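Local coordinates for beta-lactamase-like protein (Novosphingobium pentaromativorans US6-1, PDB 6AUF), which probably hydrolyses beta-lactam antibiotics at a site with two zinc ions, as a metallo-beta-lactamase of subclass B3, at residues 115-120 against 156-161; 129-134 against 161-166; 204-209 against 244-249. All blocks are in the same frame, centred on the assembly; numbering follows the deposited sequence. Where two conformers were deposited one is given.

Contact 1: residues 115-120 against 156-161; sequences SIAELQ and PPVHVA
Val158 forms the closely packed part of this contact, and the evidence lies in what its CG2 methyl touches. That one methyl meets three helix residues: Ala117 at CA (CG2 to CA 3.8 Å), Ile116 at its CG2 methyl (4.0 Å from CG2 of Val158), and the amide tip of Gln120, whose NE2 is 3.4 Å from Val158 CG2. The Ile116 and Val158 side chains cross at about a right angle. Gln120 comes tip to tip: its CG is anti to the backbone N (chi1 167°) and the chain runs extended from there, so the carboxamide ends against the methyl. Ile127 of strand 126-130 also touches Ile116, Gln120 and Val158, giving the three a common neighbour in the sheet.

Toward the exposed prolines the contact opens to its outer side. Ala117 CB points at the loop and lies 3.5 Å from Pro157 O, with Pro156 CG, on an exposed ring, at 4.1 Å from the same CB; these are simple van der Waals approaches. No direct hydrogen bond spans the two segments. At the His159 end the link is a water, which donates both to Gln120 OE1, at 3.2 Å, and to His159 O, at 2.9 Å, so NE2 of Gln120 packs against the methyl while OE1 accepts from the bridging water. The loop has a further anchor, as Val160 N bonds to Glu138 OE2 of helix 131-139.

The side chain of Ile116 lies about 7 Å from that of the zinc ligand His112. A short helix a few residues after the His-X-His-X-Asp-His metal motif, packed on a sheet strand and covered by the loop leading to the next one, belongs to the metallo-beta-lactamase alpha-beta/beta-alpha fold.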
loop_
_atom_site.group_PDB
_atom_site.type_symbol
_atom_site.label_atom_id
_atom_site.label_comp_id
_atom_site.label_asym_id
_atom_site.label_seq_id
_atom_site.Cartn_x
_atom_site.Cartn_y
_atom_site.Cartn_z
ATOM N N SER A 115 -1.074 -4.648 11.990
ATOM C CA SER A 115 -0.497 -4.146 13.231
ATOM C C SER A 115 -0.360 -2.630 13.206
ATOM O O SER A 115 0.560 -2.071 13.802
ATOM C CB SER A 115 0.844 -4.827 13.547
ATOM O OG SER A 115 1.719 -4.881 12.435
ATOM N N ILE A 116 -1.285 -1.951 12.528
ATOM C CA ILE A 116 -1.384 -0.499 12.655
ATOM C C ILE A 116 -1.472 -0.112 14.126
ATOM O O ILE A 116 -0.815 0.833 14.584
ATOM C CB ILE A 116 -2.599 0.026 11.861
ATOM C CG1 ILE A 116 -2.354 -0.091 10.364
ATOM C CG2 ILE A 116 -2.873 1.476 12.192
ATOM C CD1 ILE A 116 -1.182 0.738 9.905
ATOM N N ALA A 117 -2.276 -0.851 14.890
ATOM C CA ALA A 117 -2.522 -0.499 16.282
ATOM C C ALA A 117 -1.235 -0.565 17.095
ATOM O O ALA A 117 -0.786 0.443 17.652
ATOM C CB ALA A 117 -3.580 -1.433 16.866
ATOM N N GLU A 118 -0.639 -1.757 17.169
ATOM C CA GLU A 118 0.619 -1.930 17.890
ATOM C C GLU A 118 1.696 -0.998 17.347
ATOM O O GLU A 118 2.506 -0.457 18.110
ATOM C CB GLU A 118 1.059 -3.393 17.801
ATOM C CG GLU A 118 2.450 -3.670 18.304
ATOM C CD GLU A 118 2.814 -5.137 18.209
ATOM O OE1 GLU A 118 2.022 -5.904 17.627
ATOM O OE2 GLU A 118 3.887 -5.520 18.723
ATOM N N LEU A 119 1.715 -0.790 16.031
ATOM C CA LEU A 119 2.681 0.129 15.444
ATOM C C LEU A 119 2.451 1.555 15.919
ATOM O O LEU A 119 3.403 2.332 16.036
ATOM C CB LEU A 119 2.589 0.065 13.925
ATOM C CG LEU A 119 3.898 0.311 13.205
ATOM C CD1 LEU A 119 4.921 -0.637 13.782
ATOM C CD2 LEU A 119 3.705 0.084 11.714
ATOM N N GLN A 120 1.199 1.916 16.191
ATOM C CA GLN A 120 0.881 3.284 16.580
ATOM C C GLN A 120 1.325 3.576 18.005
ATOM O O GLN A 120 1.971 4.596 18.261
ATOM C CB GLN A 120 -0.617 3.527 16.430
ATOM C CG GLN A 120 -1.108 4.797 17.088
ATOM C CD GLN A 120 -2.613 4.821 17.168
ATOM O OE1 GLN A 120 -3.269 5.760 16.700
ATOM N NE2 GLN A 120 -3.177 3.771 17.752
ATOM N N PRO A 156 -6.693 -5.825 14.791
ATOM C CA PRO A 156 -7.062 -5.016 15.952
ATOM C C PRO A 156 -7.371 -3.588 15.542
ATOM O O PRO A 156 -6.610 -2.961 14.790
ATOM C CB PRO A 156 -5.822 -5.093 16.854
ATOM C CG PRO A 156 -4.708 -5.311 15.926
ATOM C CD PRO A 156 -5.247 -6.090 14.744
ATOM N N PRO A 157 -8.479 -3.043 16.030
ATOM C CA PRO A 157 -8.933 -1.728 15.569
ATOM C C PRO A 157 -8.003 -0.605 16.004
ATOM O O PRO A 157 -7.062 -0.778 16.781
ATOM C CB PRO A 157 -10.315 -1.581 16.214
ATOM C CG PRO A 157 -10.711 -2.962 16.606
ATOM C CD PRO A 157 -9.448 -3.678 16.932
ATOM N N VAL A 158 -8.318 0.581 15.479
ATOM C CA VAL A 158 -7.567 1.805 15.722
ATOM C C VAL A 158 -8.537 2.968 15.563
ATOM O O VAL A 158 -9.572 2.846 14.904
ATOM C CB VAL A 158 -6.385 1.939 14.736
ATOM C CG1 VAL A 158 -6.629 3.079 13.776
ATOM C CG2 VAL A 158 -5.080 2.126 15.480
ATOM N N HIS A 159 -8.208 4.108 16.172
ATOM C CA HIS A 159 -8.980 5.328 15.967
ATOM C C HIS A 159 -8.325 6.170 14.881
ATOM O O HIS A 159 -7.115 6.424 14.931
ATOM C CB HIS A 159 -9.109 6.151 17.245
ATOM C CG HIS A 159 -9.858 7.434 17.052
ATOM N ND1 HIS A 159 -11.087 7.490 16.427
ATOM C CD2 HIS A 159 -9.549 8.709 17.385
ATOM C CE1 HIS A 159 -11.502 8.744 16.386
ATOM N NE2 HIS A 159 -10.588 9.503 16.962
ATOM N N VAL A 160 -9.127 6.599 13.907
ATOM C CA VAL A 160 -8.660 7.447 12.816
ATOM C C VAL A 160 -8.756 8.900 13.270
ATOM O O VAL A 160 -9.855 9.429 13.473
ATOM C CB VAL A 160 -9.467 7.209 11.538
ATOM C CG1 VAL A 160 -9.105 8.242 10.487
ATOM C CG2 VAL A 160 -9.206 5.808 11.011
ATOM N N ALA A 161 -7.597 9.548 13.416
ATOM C CA ALA A 161 -7.542 10.907 13.946
ATOM C C ALA A 161 -7.936 11.930 12.895
ATOM O O ALA A 161 -8.688 12.869 13.181
ATOM C CB ALA A 161 -6.138 11.205 14.471
HETATM O O HOH W 1 -4.859 8.205 15.317
#

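Contact 2: residues 129-134 against 161-166; sequences AVASAR and ARVLVD
Leu164 holds CG beside its backbone N and anti to the carbonyl carbon (chi1 -56°), and this rotation lays the side chain along the backbone of Ala129: Leu164 CB lies 3.4 Å from Ala129 O, and Leu164 CG and CD1 also approach Ala129 N. The other branch turns back on its own strand, where CD2 sits over the centre of one face of the Arg162 guanidinium. Arg162 reaches that position with an almost fully extended chain, and its NH2 bonds to Ser169 O.

The backbone evidence is that of a parallel pair. Ala129 bonds to the residues flanking Val163: its N donates to Arg162 O at 3.1 Å, nearly along the C=O axis, and its O accepts from Leu164 N at 2.6 Å, with the donor above the carbonyl plane. The pattern continues as Ala131 N donates to Leu164 O at 2.9 Å, now in the carbonyl plane. Two CA-H groups add to this: Val163 CA lies 3.3 Å from Ala129 O, and Val130 CA approaches Leu164 O equally closely. Each of the two carbonyl oxygens thus receives one N-H and one C-H.

Beside the strands, Ala131 CB meets Val163 CG2 at 4.2 Å, and the aliphatic part of Arg134 passes near the same valine, while NH1 of Arg134 forms a salt bridge with Glu138. Val130 turns from strand 162-164 to pack on Val179 and Ala190 of the second sheet.

The pairing therefore closes the beta-alpha-beta unit of strand 126-130, helix 131-139 and strand 162-164. Its chemistry implies that the union rests on main-chain bonds, with the arginine charges directed to partners beyond the two strands.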
loop_
_atom_site.group_PDB
_atom_site.type_symbol
_atom_site.label_atom_id
_atom_site.label_comp_id
_atom_site.label_asym_id
_atom_site.label_seq_id
_atom_site.Cartn_x
_atom_site.Cartn_y
_atom_site.Cartn_z
ATOM N N ALA A 129 -6.676 8.552 7.176
ATOM C CA ALA A 129 -7.198 7.578 6.226
ATOM C C ALA A 129 -8.373 8.168 5.458
ATOM O O ALA A 129 -9.035 9.103 5.918
ATOM C CB ALA A 129 -7.612 6.286 6.935
ATOM N N VAL A 130 -8.615 7.602 4.269
ATOM C CA VAL A 130 -9.751 7.999 3.446
ATOM C C VAL A 130 -11.051 7.578 4.120
ATOM O O VAL A 130 -11.121 6.575 4.841
ATOM C CB VAL A 130 -9.661 7.391 2.033
ATOM C CG1 VAL A 130 -8.414 7.833 1.343
ATOM C CG2 VAL A 130 -9.748 5.874 2.092
ATOM N N ALA A 131 -12.105 8.340 3.870
ATOM C CA ALA A 131 -13.372 8.015 4.506
ATOM C C ALA A 131 -13.825 6.597 4.153
ATOM O O ALA A 131 -14.364 5.881 5.005
ATOM C CB ALA A 131 -14.429 9.054 4.119
ATOM N N SER A 132 -13.621 6.173 2.905
ATOM C CA SER A 132 -14.037 4.833 2.497
ATOM C C SER A 132 -13.373 3.714 3.304
ATOM O O SER A 132 -13.825 2.560 3.231
ATOM C CB SER A 132 -13.738 4.650 1.016
ATOM O OG SER A 132 -14.360 5.678 0.270
ATOM N N ALA A 133 -12.317 4.017 4.063
ATOM C CA ALA A 133 -11.656 3.020 4.885
ATOM C C ALA A 133 -11.974 3.144 6.366
ATOM O O ALA A 133 -11.821 2.158 7.092
ATOM C CB ALA A 133 -10.132 3.093 4.688
ATOM N N ARG A 134 -12.448 4.308 6.821
ATOM C CA ARG A 134 -12.532 4.591 8.253
ATOM C C ARG A 134 -13.271 3.497 9.018
ATOM O O ARG A 134 -12.791 3.020 10.051
ATOM C CB ARG A 134 -13.201 5.952 8.478
ATOM C CG ARG A 134 -12.997 6.502 9.877
ATOM C CD ARG A 134 -14.063 7.497 10.236
ATOM N NE ARG A 134 -15.365 6.952 9.882
ATOM C CZ ARG A 134 -16.077 6.155 10.668
ATOM N NH1 ARG A 134 -15.613 5.821 11.863
ATOM N NH2 ARG A 134 -17.254 5.693 10.257
ATOM N N ALA A 161 -7.597 9.548 13.416
ATOM C CA ALA A 161 -7.542 10.907 13.946
ATOM C C ALA A 161 -7.936 11.930 12.895
ATOM O O ALA A 161 -8.688 12.869 13.181
ATOM C CB ALA A 161 -6.138 11.205 14.471
ATOM N N ARG A 162 -7.426 11.774 11.676
ATOM C CA ARG A 162 -7.791 12.632 10.558
ATOM C C ARG A 162 -8.390 11.776 9.458
ATOM O O ARG A 162 -7.721 10.888 8.914
ATOM C CB ARG A 162 -6.591 13.416 10.020
ATOM C CG ARG A 162 -7.025 14.454 9.001
ATOM C CD ARG A 162 -5.897 15.163 8.283
ATOM N NE ARG A 162 -6.450 15.929 7.173
ATOM C CZ ARG A 162 -5.777 16.329 6.103
ATOM N NH1 ARG A 162 -6.407 17.010 5.145
ATOM N NH2 ARG A 162 -4.492 16.040 5.983
ATOM N N VAL A 163 -9.635 12.037 9.115
ATOM C CA VAL A 163 -10.287 11.271 8.067
ATOM C C VAL A 163 -10.321 12.112 6.798
ATOM O O VAL A 163 -10.676 13.298 6.828
ATOM C CB VAL A 163 -11.679 10.803 8.514
ATOM C CG1 VAL A 163 -12.070 11.515 9.791
ATOM C CG2 VAL A 163 -12.676 10.959 7.401
ATOM N N LEU A 164 -9.890 11.510 5.695
ATOM C CA LEU A 164 -9.474 12.226 4.503
ATOM C C LEU A 164 -10.461 12.018 3.362
ATOM O O LEU A 164 -11.173 11.009 3.294
ATOM C CB LEU A 164 -8.081 11.761 4.049
ATOM C CG LEU A 164 -6.886 11.826 4.985
ATOM C CD1 LEU A 164 -5.717 11.100 4.343
ATOM C CD2 LEU A 164 -6.490 13.260 5.320
ATOM N N VAL A 165 -10.458 12.973 2.435
ATOM C CA VAL A 165 -11.193 12.829 1.185
ATOM C C VAL A 165 -10.217 12.753 0.019
ATOM O O VAL A 165 -9.073 13.223 0.083
ATOM C CB VAL A 165 -12.202 13.975 0.955
ATOM C CG1 VAL A 165 -13.111 14.131 2.151
ATOM C CG2 VAL A 165 -11.460 15.270 0.657
ATOM N N ASP A 166 -10.707 12.173 -1.073
ATOM C CA ASP A 166 -9.956 12.049 -2.312
ATOM C C ASP A 166 -9.278 13.359 -2.674
ATOM O O ASP A 166 -9.937 14.396 -2.792
ATOM C CB ASP A 166 -10.884 11.606 -3.435
ATOM C CG ASP A 166 -10.158 11.437 -4.742
ATOM O OD1 ASP A 166 -9.092 10.760 -4.746
ATOM O OD2 ASP A 166 -10.649 11.969 -5.768
#

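Contact 3: residues 204-209 against 244-249; sequences RMIAYA and CDILVT
The Tyr208 ring approaches the end of the partner strand obliquely, with CD1 3.4 Å from Val248 O and CE1 3.6 Å from Thr249 C. Its CG is anti to the backbone N, which carries the ring on toward the metal site, where OH bonds to Asp76 OD2 and the side chain comes within about 5 Å of that of the zinc ligand His112. At the other end, the Arg204 guanidinium and Asp245 carboxylate planes are turned 42° apart, and NH1 of Arg204 stays 5.1 Å from OD1 of Asp245, so no salt bridge forms.

The carboxylate instead serves the backbone: Met205 N donates to Asp245 OD2 at 2.9 Å, almost straight (177°), onto the anti lone pair. Met205 O takes Ile246 N at 3.0 Å and, weakly, Asp245 N. Parallel pairing continues as Ala207 N donates to Ile246 O and Ala207 O accepts from Val248 N at 2.8 Å.

Ile206, Ile246 and Val248 point side by side on one face. On the other, Ala207 CB rests 3.8 Å from SG of Cys244, which is disulfide-bonded to Cys273 of helix 272-292.

Chemically, Asp245 extends the strand pairing with a side-chain acceptor, and the amide and nearby arginine would probably stabilise its negative charge.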
loop_
_atom_site.group_PDB
_atom_site.type_symbol
_atom_site.label_atom_id
_atom_site.label_comp_id
_atom_site.label_asym_id
_atom_site.label_seq_id
_atom_site.Cartn_x
_atom_site.Cartn_y
_atom_site.Cartn_z
ATOM N N ARG A 204 11.803 12.979 -8.482
ATOM C CA ARG A 204 10.924 12.004 -9.088
ATOM C C ARG A 204 9.678 11.911 -8.232
ATOM O O ARG A 204 9.735 12.081 -7.010
ATOM C CB ARG A 204 11.569 10.613 -9.181
ATOM C CG ARG A 204 12.928 10.593 -9.816
ATOM C CD ARG A 204 12.866 11.040 -11.257
ATOM N NE ARG A 204 14.006 10.491 -11.974
ATOM C CZ ARG A 204 14.462 10.952 -13.128
ATOM N NH1 ARG A 204 13.873 11.995 -13.700
ATOM N NH2 ARG A 204 15.511 10.370 -13.700
ATOM N N MET A 205 8.556 11.637 -8.876
ATOM C CA MET A 205 7.334 11.375 -8.151
ATOM C C MET A 205 7.254 9.889 -7.847
ATOM O O MET A 205 7.368 9.055 -8.748
ATOM C CB MET A 205 6.123 11.826 -8.956
ATOM C CG MET A 205 6.121 13.296 -9.230
ATOM S SD MET A 205 5.993 14.244 -7.707
ATOM C CE MET A 205 4.495 13.553 -6.991
ATOM N N ILE A 206 7.087 9.569 -6.592
ATOM C CA ILE A 206 6.836 8.205 -6.162
ATOM C C ILE A 206 5.332 7.999 -6.031
ATOM O O ILE A 206 4.591 8.875 -5.562
ATOM C CB ILE A 206 7.586 7.920 -4.848
ATOM C CG1 ILE A 206 9.086 7.883 -5.137
ATOM C CG2 ILE A 206 7.133 6.607 -4.229
ATOM C CD1 ILE A 206 9.936 8.175 -3.964
ATOM N N ALA A 207 4.871 6.848 -6.498
ATOM C CA ALA A 207 3.475 6.455 -6.398
ATOM C C ALA A 207 3.424 5.124 -5.665
ATOM O O ALA A 207 3.875 4.105 -6.194
ATOM C CB ALA A 207 2.830 6.353 -7.780
ATOM N N TYR A 208 2.903 5.141 -4.438
ATOM C CA TYR A 208 2.589 3.919 -3.705
ATOM C C TYR A 208 1.165 3.506 -4.096
ATOM O O TYR A 208 0.173 3.799 -3.416
ATOM C CB TYR A 208 2.758 4.149 -2.207
ATOM C CG TYR A 208 2.687 2.891 -1.364
ATOM C CD1 TYR A 208 3.428 1.754 -1.702
ATOM C CD2 TYR A 208 1.891 2.844 -0.213
ATOM C CE1 TYR A 208 3.360 0.597 -0.937
ATOM C CE2 TYR A 208 1.815 1.691 0.558
ATOM C CZ TYR A 208 2.551 0.573 0.189
ATOM O OH TYR A 208 2.483 -0.564 0.950
ATOM N N ALA A 209 1.069 2.839 -5.251
ATOM C CA ALA A 209 -0.227 2.451 -5.800
ATOM C C ALA A 209 -0.659 1.141 -5.164
ATOM O O ALA A 209 0.075 0.146 -5.212
ATOM C CB ALA A 209 -0.173 2.315 -7.320
ATOM N N CYS A 244 3.761 9.369 -11.442
ATOM C CA CYS A 244 4.305 8.042 -11.199
ATOM C C CYS A 244 5.624 7.846 -11.948
ATOM O O CYS A 244 5.706 7.152 -12.953
ATOM C CB CYS A 244 3.277 6.992 -11.621
ATOM S SG CYS A 244 3.651 5.251 -11.340
ATOM N N ASP A 245 6.690 8.481 -11.457
ATOM C CA ASP A 245 8.033 8.149 -11.933
ATOM C C ASP A 245 8.491 6.803 -11.389
ATOM O O ASP A 245 9.095 6.000 -12.116
ATOM C CB ASP A 245 9.018 9.234 -11.524
ATOM C CG ASP A 245 8.868 10.489 -12.342
ATOM O OD1 ASP A 245 8.976 10.410 -13.589
ATOM O OD2 ASP A 245 8.651 11.553 -11.726
ATOM N N ILE A 246 8.217 6.539 -10.114
ATOM C CA ILE A 246 8.677 5.324 -9.453
ATOM C C ILE A 246 7.469 4.637 -8.836
ATOM O O ILE A 246 6.906 5.129 -7.850
ATOM C CB ILE A 246 9.743 5.617 -8.388
ATOM C CG1 ILE A 246 11.008 6.152 -9.051
ATOM C CG2 ILE A 246 10.026 4.369 -7.573
ATOM C CD1 ILE A 246 11.973 6.749 -8.070
ATOM N N LEU A 247 7.088 3.497 -9.393
ATOM C CA LEU A 247 5.974 2.733 -8.862
ATOM C C LEU A 247 6.408 1.881 -7.673
ATOM O O LEU A 247 7.455 1.234 -7.705
ATOM C CB LEU A 247 5.384 1.834 -9.949
ATOM C CG LEU A 247 4.275 0.915 -9.452
ATOM C CD1 LEU A 247 3.093 1.771 -9.007
ATOM C CD2 LEU A 247 3.873 -0.066 -10.529
ATOM N N VAL A 248 5.591 1.874 -6.622
ATOM C CA VAL A 248 5.801 0.995 -5.478
ATOM C C VAL A 248 4.446 0.430 -5.074
ATOM O O VAL A 248 3.447 1.152 -5.070
ATOM C CB VAL A 248 6.486 1.733 -4.302
ATOM C CG1 VAL A 248 6.929 0.742 -3.226
ATOM C CG2 VAL A 248 7.670 2.542 -4.795
ATOM N N THR A 249 4.408 -0.863 -4.743
ATOM C CA THR A 249 3.173 -1.575 -4.465
ATOM C C THR A 249 3.206 -2.267 -3.111
ATOM O O THR A 249 4.234 -2.816 -2.710
ATOM C CB THR A 249 2.881 -2.629 -5.539
ATOM O OG1 THR A 249 4.027 -3.483 -5.698
ATOM C CG2 THR A 249 2.500 -1.962 -6.868
#

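Of the paired segments, the one on helix 116-121 comes first, and contact 1 closes a long loop when the chain returns to it at 156-161. Before that loop shuts, strand 126-130 has opened contact 2, which closes on strand 162-164; the two contacts cross along the chain, share Ala161, and touch where Val160 packs on Arg134. Contact 1 ties helix 116-121 to the loop before the edge strand, and contact 2 ties that strand into the seven-stranded sheet. Contact 3 follows in series, joining 204-209 to 244-249 around helix 226-241 at the edge of the five-stranded sheet. Its centre is about 25 Å from that of contact 1, on the opposite side of the chain's centre.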